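Local structure of hypothetical protein PA2218 (Pseudomonas aeruginosa, 2HDW) at residues A146-N151 / L290-M295; D205-M210 / M295-Y300; G241-Q246 / A283-T288; N75-T80 / N151-S156; G106-Q111 / P275-S280. The protein is uncharacterised but has an alpha/beta hydrolase fold and probably acts as a hydrolase on an unknown substrate. All blocks are in the same frame, centred on the assembly; numbering follows the deposited sequence.

Contact 1: residues A146-N151 / L290-M295; sequences ASPDIN and LSFMNM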
# COMPACT_ATOMS: atom_id res chain seq x y z
N ALA A 146 -4.02 11.87 -3.85
CA ALA A 146 -2.80 11.09 -3.67
C ALA A 146 -1.62 11.70 -4.42
O ALA A 146 -1.79 12.58 -5.26
CB ALA A 146 -3.02 9.65 -4.13
N SER A 147 -0.42 11.21 -4.12
CA SER A 147 0.80 11.71 -4.74
C SER A 147 1.91 10.67 -4.54
O SER A 147 2.04 10.11 -3.46
CB SER A 147 1.20 13.04 -4.10
OG SER A 147 2.60 13.24 -4.10
N PRO A 148 2.72 10.41 -5.58
CA PRO A 148 3.79 9.42 -5.39
C PRO A 148 4.81 9.90 -4.38
O PRO A 148 5.41 9.09 -3.66
CB PRO A 148 4.37 9.28 -6.80
CG PRO A 148 4.16 10.64 -7.39
CD PRO A 148 2.76 10.98 -6.94
N ASP A 149 5.00 11.21 -4.31
CA ASP A 149 5.96 11.81 -3.38
C ASP A 149 5.44 11.70 -1.95
O ASP A 149 6.09 11.10 -1.09
CB ASP A 149 6.17 13.29 -3.74
CG ASP A 149 7.29 13.94 -2.94
OD1 ASP A 149 7.50 13.57 -1.77
OD2 ASP A 149 7.96 14.86 -3.48
N ILE A 150 4.27 12.27 -1.70
CA ILE A 150 3.67 12.24 -0.37
C ILE A 150 3.44 10.82 0.13
O ILE A 150 3.67 10.53 1.30
CB ILE A 150 2.33 13.02 -0.35
CG1 ILE A 150 2.58 14.49 -0.69
CG2 ILE A 150 1.68 12.89 1.03
CD1 ILE A 150 1.30 15.35 -0.71
N ASN A 151 2.98 9.94 -0.75
CA ASN A 151 2.72 8.57 -0.34
C ASN A 151 4.02 7.83 -0.03
O ASN A 151 4.07 7.01 0.89
CB ASN A 151 1.90 7.84 -1.41
CG ASN A 151 0.45 8.30 -1.43
OD1 ASN A 151 -0.07 8.80 -0.43
ND2 ASN A 151 -0.22 8.13 -2.56
N LEU A 290 -2.47 13.84 -12.05
CA LEU A 290 -1.44 14.79 -12.47
C LEU A 290 -0.04 14.55 -11.91
O LEU A 290 0.94 14.66 -12.64
CB LEU A 290 -1.89 16.22 -12.16
CG LEU A 290 -3.03 16.75 -13.04
CD1 LEU A 290 -3.54 18.05 -12.47
CD2 LEU A 290 -2.53 16.93 -14.48
N SER A 291 0.06 14.23 -10.63
CA SER A 291 1.38 13.99 -10.04
C SER A 291 1.97 12.67 -10.51
O SER A 291 3.12 12.61 -10.93
CB SER A 291 1.32 14.02 -8.51
OG SER A 291 0.43 13.04 -8.01
N PHE A 292 1.16 11.60 -10.44
CA PHE A 292 1.59 10.27 -10.86
C PHE A 292 2.01 10.20 -12.32
O PHE A 292 2.95 9.48 -12.67
CB PHE A 292 0.47 9.26 -10.60
CG PHE A 292 0.23 8.98 -9.15
CD1 PHE A 292 0.97 7.99 -8.49
CD2 PHE A 292 -0.70 9.71 -8.42
CE1 PHE A 292 0.77 7.73 -7.13
CE2 PHE A 292 -0.91 9.47 -7.06
CZ PHE A 292 -0.17 8.48 -6.42
N MET A 293 1.31 10.93 -13.17
CA MET A 293 1.61 10.93 -14.60
C MET A 293 2.87 11.73 -14.93
O MET A 293 3.40 11.64 -16.04
CB MET A 293 0.42 11.53 -15.39
CG MET A 293 -0.90 10.73 -15.30
SD MET A 293 -2.29 11.45 -16.28
CE MET A 293 -1.87 10.85 -17.86
N ASN A 294 3.38 12.48 -13.95
CA ASN A 294 4.54 13.34 -14.17
C ASN A 294 5.77 13.10 -13.29
O ASN A 294 6.83 13.68 -13.54
CB ASN A 294 4.07 14.80 -14.02
CG ASN A 294 5.04 15.80 -14.60
OD1 ASN A 294 5.57 15.62 -15.69
ND2 ASN A 294 5.27 16.89 -13.87
N MET A 295 5.64 12.24 -12.28
CA MET A 295 6.75 11.98 -11.36
C MET A 295 6.92 10.48 -11.11
O MET A 295 6.33 9.92 -10.18
CB MET A 295 6.49 12.69 -10.03
CG MET A 295 7.66 13.54 -9.56
SD MET A 295 7.98 14.95 -10.63
CE MET A 295 7.38 16.26 -9.60
O HOH W 1 -2.08 14.32 -7.27

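Contact 2: residues D205-M210 / M295-Y300; sequences DMTRVM and MPILTY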
# COMPACT_ATOMS: atom_id res chain seq x y z
N ASP A 205 2.99 -0.36 -10.13
CA ASP A 205 3.85 0.82 -10.05
C ASP A 205 2.76 1.82 -10.45
O ASP A 205 2.43 1.92 -11.63
CB ASP A 205 4.96 0.80 -11.10
CG ASP A 205 5.64 2.15 -11.26
OD1 ASP A 205 5.00 3.17 -10.95
OD2 ASP A 205 6.81 2.20 -11.71
N MET A 206 2.17 2.53 -9.49
CA MET A 206 1.10 3.45 -9.82
C MET A 206 1.43 4.57 -10.82
O MET A 206 0.53 5.04 -11.52
CB MET A 206 0.48 4.05 -8.54
CG MET A 206 -0.26 3.03 -7.63
SD MET A 206 -1.49 1.94 -8.46
CE MET A 206 -2.59 3.19 -9.13
N THR A 207 2.69 5.01 -10.90
CA THR A 207 3.02 6.07 -11.85
C THR A 207 3.00 5.48 -13.26
O THR A 207 2.57 6.14 -14.21
CB THR A 207 4.41 6.73 -11.57
OG1 THR A 207 5.46 5.77 -11.76
CG2 THR A 207 4.46 7.28 -10.16
N ARG A 208 3.44 4.23 -13.38
CA ARG A 208 3.44 3.58 -14.68
C ARG A 208 2.01 3.31 -15.16
O ARG A 208 1.67 3.59 -16.30
CB ARG A 208 4.21 2.25 -14.61
CG ARG A 208 4.16 1.45 -15.91
CD ARG A 208 4.83 0.09 -15.74
NE ARG A 208 6.29 0.18 -15.72
CZ ARG A 208 7.05 0.28 -16.81
NH1 ARG A 208 6.48 0.27 -18.02
NH2 ARG A 208 8.36 0.39 -16.70
N VAL A 209 1.16 2.78 -14.28
CA VAL A 209 -0.20 2.46 -14.70
C VAL A 209 -1.02 3.71 -15.06
O VAL A 209 -1.82 3.67 -15.98
CB VAL A 209 -0.96 1.63 -13.62
CG1 VAL A 209 -1.34 2.50 -12.43
CG2 VAL A 209 -2.19 1.01 -14.25
N MET A 210 -0.81 4.81 -14.34
CA MET A 210 -1.55 6.02 -14.65
C MET A 210 -1.00 6.74 -15.88
O MET A 210 -1.73 7.45 -16.58
CB MET A 210 -1.56 6.97 -13.44
CG MET A 210 -2.62 6.58 -12.42
SD MET A 210 -3.07 7.87 -11.27
CE MET A 210 -2.48 7.18 -9.78
N MET A 295 5.64 12.24 -12.28
CA MET A 295 6.75 11.98 -11.36
C MET A 295 6.92 10.48 -11.11
O MET A 295 6.33 9.92 -10.18
CB MET A 295 6.49 12.69 -10.03
CG MET A 295 7.66 13.54 -9.56
SD MET A 295 7.98 14.95 -10.63
CE MET A 295 7.38 16.26 -9.60
N PRO A 296 7.75 9.81 -11.93
CA PRO A 296 7.94 8.37 -11.72
C PRO A 296 8.66 8.00 -10.43
O PRO A 296 9.44 8.77 -9.87
CB PRO A 296 8.73 7.95 -12.96
CG PRO A 296 9.49 9.18 -13.32
CD PRO A 296 8.48 10.28 -13.12
N ILE A 297 8.35 6.80 -9.95
CA ILE A 297 8.97 6.25 -8.76
C ILE A 297 9.94 5.18 -9.24
O ILE A 297 10.02 4.90 -10.44
CB ILE A 297 7.93 5.59 -7.82
CG1 ILE A 297 7.13 4.55 -8.60
CG2 ILE A 297 7.02 6.67 -7.22
CD1 ILE A 297 6.36 3.57 -7.71
N LEU A 298 10.69 4.60 -8.31
CA LEU A 298 11.66 3.53 -8.59
C LEU A 298 12.92 3.92 -9.36
O LEU A 298 13.67 3.05 -9.80
CB LEU A 298 10.97 2.38 -9.32
CG LEU A 298 9.68 1.84 -8.71
CD1 LEU A 298 9.21 0.63 -9.52
CD2 LEU A 298 9.91 1.46 -7.26
N THR A 299 13.17 5.22 -9.51
CA THR A 299 14.36 5.65 -10.23
C THR A 299 15.63 5.06 -9.62
O THR A 299 16.53 4.61 -10.33
CB THR A 299 14.51 7.19 -10.22
OG1 THR A 299 13.34 7.78 -10.80
CG2 THR A 299 15.73 7.62 -11.03
N TYR A 300 15.68 5.06 -8.29
CA TYR A 300 16.84 4.57 -7.56
C TYR A 300 16.68 3.18 -6.95
O TYR A 300 17.32 2.85 -5.95
CB TYR A 300 17.18 5.59 -6.48
CG TYR A 300 17.42 6.97 -7.06
CD1 TYR A 300 18.64 7.29 -7.65
CD2 TYR A 300 16.41 7.94 -7.08
CE1 TYR A 300 18.86 8.52 -8.25
CE2 TYR A 300 16.62 9.19 -7.68
CZ TYR A 300 17.85 9.47 -8.26
OH TYR A 300 18.09 10.68 -8.87
O HOH W 2 8.20 4.32 -12.69

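Contact 3: residues G241-Q246 / A283-T288; sequences GTPAYQ and AWTMTT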
# COMPACT_ATOMS: atom_id res chain seq x y z
N GLY A 241 -13.93 26.08 -6.09
CA GLY A 241 -13.06 26.10 -4.93
C GLY A 241 -12.83 24.74 -4.30
O GLY A 241 -12.04 24.61 -3.37
N THR A 242 -13.54 23.72 -4.80
CA THR A 242 -13.40 22.36 -4.28
C THR A 242 -13.25 21.39 -5.45
O THR A 242 -13.92 21.52 -6.46
CB THR A 242 -14.63 21.94 -3.45
OG1 THR A 242 -15.71 21.62 -4.34
CG2 THR A 242 -15.08 23.07 -2.53
N PRO A 243 -12.37 20.39 -5.30
CA PRO A 243 -12.17 19.42 -6.38
C PRO A 243 -13.30 18.40 -6.52
O PRO A 243 -13.89 17.98 -5.52
CB PRO A 243 -10.86 18.75 -5.98
CG PRO A 243 -10.99 18.69 -4.48
CD PRO A 243 -11.52 20.07 -4.14
N ALA A 244 -13.59 18.02 -7.76
CA ALA A 244 -14.63 17.03 -8.02
C ALA A 244 -13.99 15.65 -7.91
O ALA A 244 -12.78 15.50 -8.05
CB ALA A 244 -15.20 17.23 -9.42
N TYR A 245 -14.82 14.64 -7.64
CA TYR A 245 -14.33 13.27 -7.51
C TYR A 245 -14.67 12.44 -8.74
O TYR A 245 -15.64 12.72 -9.43
CB TYR A 245 -14.91 12.62 -6.25
CG TYR A 245 -14.29 13.16 -4.99
CD1 TYR A 245 -13.01 12.76 -4.59
CD2 TYR A 245 -14.92 14.15 -4.24
CE1 TYR A 245 -12.38 13.34 -3.50
CE2 TYR A 245 -14.30 14.74 -3.14
CZ TYR A 245 -13.02 14.33 -2.78
OH TYR A 245 -12.38 14.93 -1.72
N GLN A 246 -13.85 11.43 -9.01
CA GLN A 246 -14.09 10.56 -10.16
C GLN A 246 -15.33 9.72 -9.85
O GLN A 246 -15.78 9.66 -8.70
CB GLN A 246 -12.88 9.65 -10.38
CG GLN A 246 -11.56 10.41 -10.46
CD GLN A 246 -10.36 9.51 -10.66
OE1 GLN A 246 -9.22 9.93 -10.50
NE2 GLN A 246 -10.61 8.25 -11.02
N ALA A 283 -13.78 7.28 -4.48
CA ALA A 283 -12.86 7.64 -5.55
C ALA A 283 -11.88 8.74 -5.19
O ALA A 283 -12.06 9.47 -4.22
CB ALA A 283 -13.64 8.08 -6.77
N TRP A 284 -10.84 8.86 -6.00
CA TRP A 284 -9.85 9.90 -5.81
C TRP A 284 -10.42 11.13 -6.50
O TRP A 284 -11.38 11.03 -7.27
CB TRP A 284 -8.53 9.55 -6.51
CG TRP A 284 -7.88 8.29 -6.03
CD1 TRP A 284 -7.81 7.10 -6.70
CD2 TRP A 284 -7.20 8.10 -4.78
NE1 TRP A 284 -7.12 6.18 -5.95
CE2 TRP A 284 -6.73 6.76 -4.77
CE3 TRP A 284 -6.93 8.92 -3.68
CZ2 TRP A 284 -6.01 6.23 -3.69
CZ3 TRP A 284 -6.22 8.39 -2.61
CH2 TRP A 284 -5.77 7.06 -2.62
N THR A 285 -9.81 12.28 -6.24
CA THR A 285 -10.24 13.51 -6.89
C THR A 285 -9.93 13.30 -8.36
O THR A 285 -9.03 12.52 -8.70
CB THR A 285 -9.41 14.70 -6.41
OG1 THR A 285 -8.02 14.43 -6.65
CG2 THR A 285 -9.63 14.94 -4.92
N MET A 286 -10.66 13.98 -9.24
CA MET A 286 -10.44 13.85 -10.67
C MET A 286 -9.02 14.26 -11.08
O MET A 286 -8.46 13.70 -12.01
CB MET A 286 -11.47 14.67 -11.45
CG MET A 286 -12.88 14.04 -11.49
SD MET A 286 -14.05 14.94 -12.54
CE MET A 286 -13.56 14.34 -14.14
N THR A 287 -8.42 15.22 -10.38
CA THR A 287 -7.08 15.66 -10.76
C THR A 287 -5.90 14.93 -10.09
O THR A 287 -4.74 15.30 -10.29
CB THR A 287 -6.93 17.19 -10.59
OG1 THR A 287 -7.29 17.58 -9.25
CG2 THR A 287 -7.84 17.91 -11.58
N THR A 288 -6.19 13.89 -9.31
CA THR A 288 -5.13 13.13 -8.64
C THR A 288 -4.02 12.62 -9.57
O THR A 288 -2.84 12.68 -9.23
CB THR A 288 -5.71 11.93 -7.84
OG1 THR A 288 -6.20 12.40 -6.57
CG2 THR A 288 -4.65 10.85 -7.61
O HOH W 3 -10.62 16.93 -9.19

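Contact 4: residues N75-T80 / N151-S156; sequences NRYGIT and NTEDFS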
# COMPACT_ATOMS: atom_id res chain seq x y z
N ASN A 75 3.76 13.05 9.16
CA ASN A 75 4.81 12.85 8.17
C ASN A 75 5.51 14.19 7.98
O ASN A 75 5.09 15.20 8.56
CB ASN A 75 4.26 12.31 6.84
CG ASN A 75 3.31 13.27 6.14
OD1 ASN A 75 3.31 14.48 6.39
ND2 ASN A 75 2.51 12.73 5.22
N ARG A 76 6.58 14.21 7.19
CA ARG A 76 7.36 15.43 6.98
C ARG A 76 6.59 16.57 6.32
O ARG A 76 7.01 17.72 6.37
CB ARG A 76 8.60 15.13 6.13
CG ARG A 76 9.64 14.25 6.81
CD ARG A 76 10.94 14.19 6.00
NE ARG A 76 10.70 13.86 4.60
CZ ARG A 76 10.64 14.75 3.62
NH1 ARG A 76 10.81 16.04 3.89
NH2 ARG A 76 10.41 14.36 2.37
N TYR A 77 5.46 16.25 5.70
CA TYR A 77 4.69 17.28 5.03
C TYR A 77 3.58 17.85 5.90
O TYR A 77 2.73 18.61 5.42
CB TYR A 77 4.16 16.72 3.70
CG TYR A 77 5.29 16.34 2.76
CD1 TYR A 77 6.36 17.22 2.52
CD2 TYR A 77 5.28 15.12 2.09
CE1 TYR A 77 7.39 16.88 1.64
CE2 TYR A 77 6.31 14.77 1.20
CZ TYR A 77 7.35 15.66 0.98
OH TYR A 77 8.35 15.33 0.08
N GLY A 78 3.59 17.48 7.18
CA GLY A 78 2.61 17.98 8.13
C GLY A 78 1.29 17.26 8.24
O GLY A 78 0.36 17.75 8.89
N ILE A 79 1.17 16.08 7.63
CA ILE A 79 -0.09 15.35 7.70
C ILE A 79 0.00 14.27 8.77
O ILE A 79 1.00 13.55 8.85
CB ILE A 79 -0.42 14.70 6.34
CG1 ILE A 79 -0.43 15.77 5.25
CG2 ILE A 79 -1.78 14.00 6.41
CD1 ILE A 79 -0.75 15.26 3.85
N THR A 80 -1.03 14.18 9.60
CA THR A 80 -1.09 13.18 10.67
C THR A 80 -1.82 11.95 10.16
O THR A 80 -2.95 12.05 9.66
CB THR A 80 -1.82 13.74 11.91
OG1 THR A 80 -1.10 14.87 12.41
CG2 THR A 80 -1.91 12.68 13.00
N ASN A 151 2.98 9.94 -0.75
CA ASN A 151 2.72 8.57 -0.34
C ASN A 151 4.02 7.83 -0.03
O ASN A 151 4.07 7.01 0.89
CB ASN A 151 1.90 7.84 -1.41
CG ASN A 151 0.45 8.30 -1.43
OD1 ASN A 151 -0.07 8.80 -0.43
ND2 ASN A 151 -0.22 8.13 -2.56
N THR A 152 5.08 8.12 -0.78
CA THR A 152 6.36 7.48 -0.49
C THR A 152 6.76 7.95 0.91
O THR A 152 7.23 7.17 1.74
CB THR A 152 7.43 7.88 -1.53
OG1 THR A 152 7.10 7.27 -2.79
CG2 THR A 152 8.81 7.42 -1.09
N GLU A 153 6.55 9.24 1.19
CA GLU A 153 6.86 9.81 2.50
C GLU A 153 6.05 9.13 3.62
O GLU A 153 6.57 8.88 4.72
CB GLU A 153 6.59 11.32 2.49
CG GLU A 153 6.49 11.99 3.86
CD GLU A 153 7.69 11.75 4.76
OE1 GLU A 153 8.82 11.63 4.24
OE2 GLU A 153 7.51 11.69 6.00
N ASP A 154 4.78 8.81 3.35
CA ASP A 154 3.93 8.16 4.35
C ASP A 154 4.58 6.90 4.91
O ASP A 154 4.52 6.63 6.11
CB ASP A 154 2.57 7.77 3.76
CG ASP A 154 1.67 8.95 3.49
OD1 ASP A 154 1.79 9.98 4.19
OD2 ASP A 154 0.80 8.85 2.60
N PHE A 155 5.22 6.13 4.04
CA PHE A 155 5.87 4.90 4.47
C PHE A 155 6.99 5.18 5.47
O PHE A 155 7.12 4.49 6.47
CB PHE A 155 6.43 4.16 3.25
CG PHE A 155 5.84 2.80 3.04
CD1 PHE A 155 5.43 2.39 1.77
CD2 PHE A 155 5.71 1.91 4.10
CE1 PHE A 155 4.91 1.12 1.56
CE2 PHE A 155 5.18 0.63 3.91
CZ PHE A 155 4.78 0.23 2.63
N SER A 156 7.80 6.20 5.20
CA SER A 156 8.89 6.54 6.10
C SER A 156 8.38 7.23 7.36
O SER A 156 9.05 7.21 8.40
CB SER A 156 9.92 7.41 5.37
OG SER A 156 10.66 6.61 4.46
O HOH W 4 9.89 11.60 1.87

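Contact 5: residues G106-Q111 / P275-S280; sequences GAVKEQ and PRAVNS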
# COMPACT_ATOMS: atom_id res chain seq x y z
N GLY A 106 -5.53 2.87 -2.50
CA GLY A 106 -6.95 3.14 -2.53
C GLY A 106 -7.70 2.27 -1.53
O GLY A 106 -8.93 2.22 -1.52
N ALA A 107 -6.94 1.57 -0.70
CA ALA A 107 -7.50 0.70 0.32
C ALA A 107 -7.14 1.28 1.68
O ALA A 107 -6.24 2.12 1.78
CB ALA A 107 -6.94 -0.71 0.19
N VAL A 108 -7.83 0.83 2.73
CA VAL A 108 -7.54 1.31 4.08
C VAL A 108 -6.99 0.18 4.93
O VAL A 108 -7.08 -1.00 4.57
CB VAL A 108 -8.80 1.90 4.76
CG1 VAL A 108 -9.21 3.17 4.05
CG2 VAL A 108 -9.94 0.88 4.73
N LYS A 109 -6.43 0.55 6.08
CA LYS A 109 -5.83 -0.41 7.01
C LYS A 109 -6.75 -1.53 7.49
O LYS A 109 -6.26 -2.58 7.92
CB LYS A 109 -5.28 0.34 8.22
CG LYS A 109 -6.34 1.06 9.06
CD LYS A 109 -5.70 1.98 10.09
CE LYS A 109 -6.72 2.59 11.04
NZ LYS A 109 -7.82 3.32 10.34
N GLU A 110 -8.06 -1.34 7.42
CA GLU A 110 -8.98 -2.38 7.87
C GLU A 110 -9.09 -3.51 6.85
O GLU A 110 -9.68 -4.56 7.12
CB GLU A 110 -10.37 -1.80 8.16
CG GLU A 110 -10.42 -0.82 9.34
CD GLU A 110 -9.86 0.55 9.00
OE1 GLU A 110 -9.60 0.84 7.81
OE2 GLU A 110 -9.70 1.37 9.93
N GLN A 111 -8.52 -3.30 5.66
CA GLN A 111 -8.57 -4.30 4.62
C GLN A 111 -7.29 -5.15 4.61
O GLN A 111 -6.79 -5.52 5.67
CB GLN A 111 -8.86 -3.62 3.27
CG GLN A 111 -10.25 -2.96 3.27
CD GLN A 111 -10.50 -2.02 2.10
OE1 GLN A 111 -9.68 -1.15 1.80
NE2 GLN A 111 -11.65 -2.18 1.44
N PRO A 275 -16.34 1.00 4.17
CA PRO A 275 -16.86 2.32 3.82
C PRO A 275 -15.89 3.48 3.62
O PRO A 275 -16.19 4.40 2.86
CB PRO A 275 -17.87 2.61 4.94
CG PRO A 275 -17.29 1.85 6.10
CD PRO A 275 -16.87 0.55 5.47
N ARG A 276 -14.74 3.45 4.28
CA ARG A 276 -13.78 4.54 4.13
C ARG A 276 -12.81 4.38 2.96
O ARG A 276 -12.12 5.33 2.59
CB ARG A 276 -13.01 4.76 5.44
CG ARG A 276 -13.89 5.23 6.59
CD ARG A 276 -13.06 5.75 7.76
NE ARG A 276 -12.28 4.71 8.42
CZ ARG A 276 -12.75 3.93 9.39
NH1 ARG A 276 -14.00 4.08 9.82
NH2 ARG A 276 -11.97 3.01 9.94
N ALA A 277 -12.77 3.20 2.36
CA ALA A 277 -11.85 2.95 1.24
C ALA A 277 -12.27 3.59 -0.07
O ALA A 277 -13.44 3.55 -0.45
CB ALA A 277 -11.65 1.45 1.05
N VAL A 278 -11.29 4.17 -0.77
CA VAL A 278 -11.52 4.78 -2.07
C VAL A 278 -12.05 3.70 -3.02
O VAL A 278 -13.02 3.92 -3.75
CB VAL A 278 -10.20 5.33 -2.68
CG1 VAL A 278 -10.33 5.46 -4.20
CG2 VAL A 278 -9.88 6.68 -2.07
N ASN A 279 -11.42 2.53 -2.99
CA ASN A 279 -11.81 1.45 -3.87
C ASN A 279 -13.18 0.85 -3.55
O ASN A 279 -13.78 0.21 -4.40
CB ASN A 279 -10.73 0.36 -3.87
CG ASN A 279 -9.40 0.89 -4.38
OD1 ASN A 279 -9.36 1.87 -5.12
ND2 ASN A 279 -8.31 0.24 -3.98
N SER A 280 -13.67 1.07 -2.34
CA SER A 280 -14.98 0.54 -1.97
C SER A 280 -16.12 1.52 -2.26
O SER A 280 -16.76 2.03 -1.34
CB SER A 280 -15.01 0.15 -0.48
OG SER A 280 -14.30 -1.06 -0.25
O HOH W 5 -9.77 3.66 7.59

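Contact 1: residues A146-N151 / L290-M295
Pro148, in the first turn of helix 148-164 of this alpha/beta hydrolase fold, lies on the ring of Phe292 in a CH-pi contact: its CD sits over the ring centre, 3.6 Å from the centroid and 4° off the normal. The same CD carbon also meets Ser291 OG at 3.3 Å. Around the ring, Ala146 CB comes in at the edge, in the plane, 3.6 Å from Phe292 CE2. Phe292 has CG anti to its own carbonyl carbon, beside the backbone N (chi1 -71°). Its CE2 and CZ lie against the backbone of Ala146 to Pro148, with CE2 3.5 Å from Ser147 N. Next to CD in the proline ring, Pro148 CG packs against Met295 O at 3.6 Å, and the side chains of Pro148 and Met295 cross at about a right angle. No direct hydrogen bond ties the two segments; a water takes that role, donating to Ala146 O and accepting from Ser291 OG.

Further out, Phe105 meets the Phe292 ring with the planes at about 75°, and Met206, Thr207 and Met210 of helix 206-212 also touch that ring. What positions the proline is the helix start itself, where Ser147 is the N-cap. Its OG accepts a nearly straight bond from Ile150 N at 3.1 Å and a weak, more bent one from Asp149 N.

Contact 2: residues D205-M210 / M295-Y300
Thr207 and Asp205 at the start of helix 206-212 meet the irregular chain 295-300, which leads toward strand 309-314 of the alpha/beta hydrolase sheet. The motif here is a helix N-cap: Asp205 precedes the first turn and its carboxylate serves both the helix and the neighbouring loop.

The polar contacts centre on Asp205 OD1. Thr207 OG1 donates to it at 2.8 Å from the syn side, close to the carboxylate plane, while Arg208 N donates from well above that plane at 3.1 Å; Thr207 N adds a weak bond. Two sound bonds thus fix the rotation of the carboxylate, and the gathering of donors would be expected to stabilise its negative charge. No hydrogen bond runs directly between the segments. Instead one water lies within bonding distance of Asp205 OD2 (2.7 Å), Thr207 OG1 and, across the contact, Ile297 O (3.0 Å); with two protons it can donate to only two of them at a time.

The remaining contacts are van der Waals. Asp205 and Ile297 reach toward each other tip to tip, with both CG1 and CD1 of Ile297 3.5 Å from Asp205 OD1, whereas Leu298 slides past in the opposite direction and brings CD1 to 3.6 Å from Asp205 OD2. Beyond the segments, Ile297 touches Asn187 and Leu298 touches Leu186, both on helix 180-191. Thr207 points its CB at the loop; its OG1 lies between the backbone N and the carbonyl carbon (chi1 65°), and its methyl CG2 rests 3.2 Å from Met295 O.

Contact 3: residues G241-Q246 / A283-T288
Tyr245 and Thr285 are paired through their backbones in a single beta bridge between two loops of the helical region inserted in the alpha/beta hydrolase fold, and their side chains cross obliquely. Methyl CG2 of Thr285 lies 3.5 Å from Tyr245 CE1 and also touches the ring of Pro243. The edge of the tyrosine ring has Trp284 O near its plane, and its hydroxyl goes on to bond Arg143 O. Gln246 has CG anti to its own carbonyl carbon (chi1 -52°), which sets CG 3.6 Å from Met286 CA. Ala283 CB meets the backbone Gln246 O at 3.3 Å. Met286 SD touches Ala244 CB at 4.0 Å.

Two backbone bonds make the bridge. Gln246 N donates almost straight to Trp284 O at 3.0 Å, and Met286 N donates to Ala244 O at 2.9 Å. The bridged Thr285 also opens a type I turn to Thr288, tied by a 2.7 Å hydrogen bond between Thr285 OG1 and Thr288 OG1. Ala244 O, already taken by Met286 N, also accepts from a water, which in turn accepts from Thr287 N.

Contact 4: residues N75-T80 / N151-S156
Glu153 reaches Arg76 because its CG is anti to the backbone N (chi1 163°) and its chain then bends at chi2 (55°), setting CD near the Arg76 backbone in the loop 75-80. That loop is a type I turn, Asn75 to Gly78, joining the antiparallel strands 66-74 and 80-88 as a beta hairpin. Both carboxylate oxygens are used: Arg76 N donates almost straight to Glu153 OE2 at 2.9 Å, and Arg76 NE forms a salt bridge with Glu153 OE1 at 2.9 Å. Each donor comes from above the carboxylate plane, and the guanidinium stands 88° to it. A water accepts from Arg76 NH2 and donates to Glu153 OE1. The Tyr77 ring lies against the aliphatic part of the same side chain, CE2 to Glu153 CB 3.7 Å.

Asn75 has a double role. Its ND2 donates to Asp154 OD1 at 3.0 Å with amide and carboxylate nearly coplanar, while its OD1 accepts from Ile79 N at 2.9 Å and weakly from Tyr77 N. Asp154 OD1 is also bonded to Ser133. One salt bridge, one backbone N-H to carboxylate bond and one side-chain amide to carboxylate bond therefore pin the hairpin turn to the helix, probably stabilising Glu153 and Asp154 as carboxylates.

Contact 5: residues G106-Q111 / P275-S280
Glu110 OE2 is gripped by two cations, Lys109 NZ at 2.7 Å and Arg276 NH2 at 2.8 Å, which reach it from opposite faces of the carboxylate plane. The network links the loop after strand 96-102, in the alpha/beta hydrolase fold, to the loop ahead of helix 289-292. The lysine meets the oxygen on the syn side, the arginine from well above the carboxylate, whose plane stands 81° to the guanidinium. A water donates to Glu110 OE1 and accepts from Arg276 NE, closing a second path. The two cations are only 4.2 Å apart (Lys109 NZ to Arg276 NH2), a repulsion probably offset by Glu110 and by outside acids: Asp131 and Glu137 pair with Lys109, and Asp57 with Arg276.

Ala277 CB touches the amide end of Gln111, 3.3 Å from OE1. That OE1 accepts from Val108 N, so the turn Val108 to Gln111 is tied by its own side chain, while NE2 bonds Gly272 O and makes a weak hydrogen bond to Ser280 OG, itself bonded to Tyr267 O. Gly106, with positive phi, sits against Asn279, whose ND2 bonds Phe105 O. Asn279 N donates to Gly106 O at 2.9 Å, in the carbonyl plane.

Contacts 4 and 5 are buried and rely on charged and amide groups. Contacts 1, 2 and 3 are only partly buried: contact 1 is mainly apolar, contact 2 is van der Waals contact plus a water, and contact 3 is backbone bonding. A water bridges in all five, between different partners. Helix 148-164 is shared: contact 1 uses its N-terminal end and contact 4 its next turns, and the two are joined where Tyr77 OH probably bonds Asp149 OD1. Contacts 1 and 2 share Met295 and also meet where Pro148 CB packs on Ile297 CG2. Contact 3, centred about 20 Å from the chain's centre, is the outlying one, yet Trp284 joins it to Ala146 of contact 1 and to Gly106 of contact 5. Contact 5 lies nearest the chain's centre.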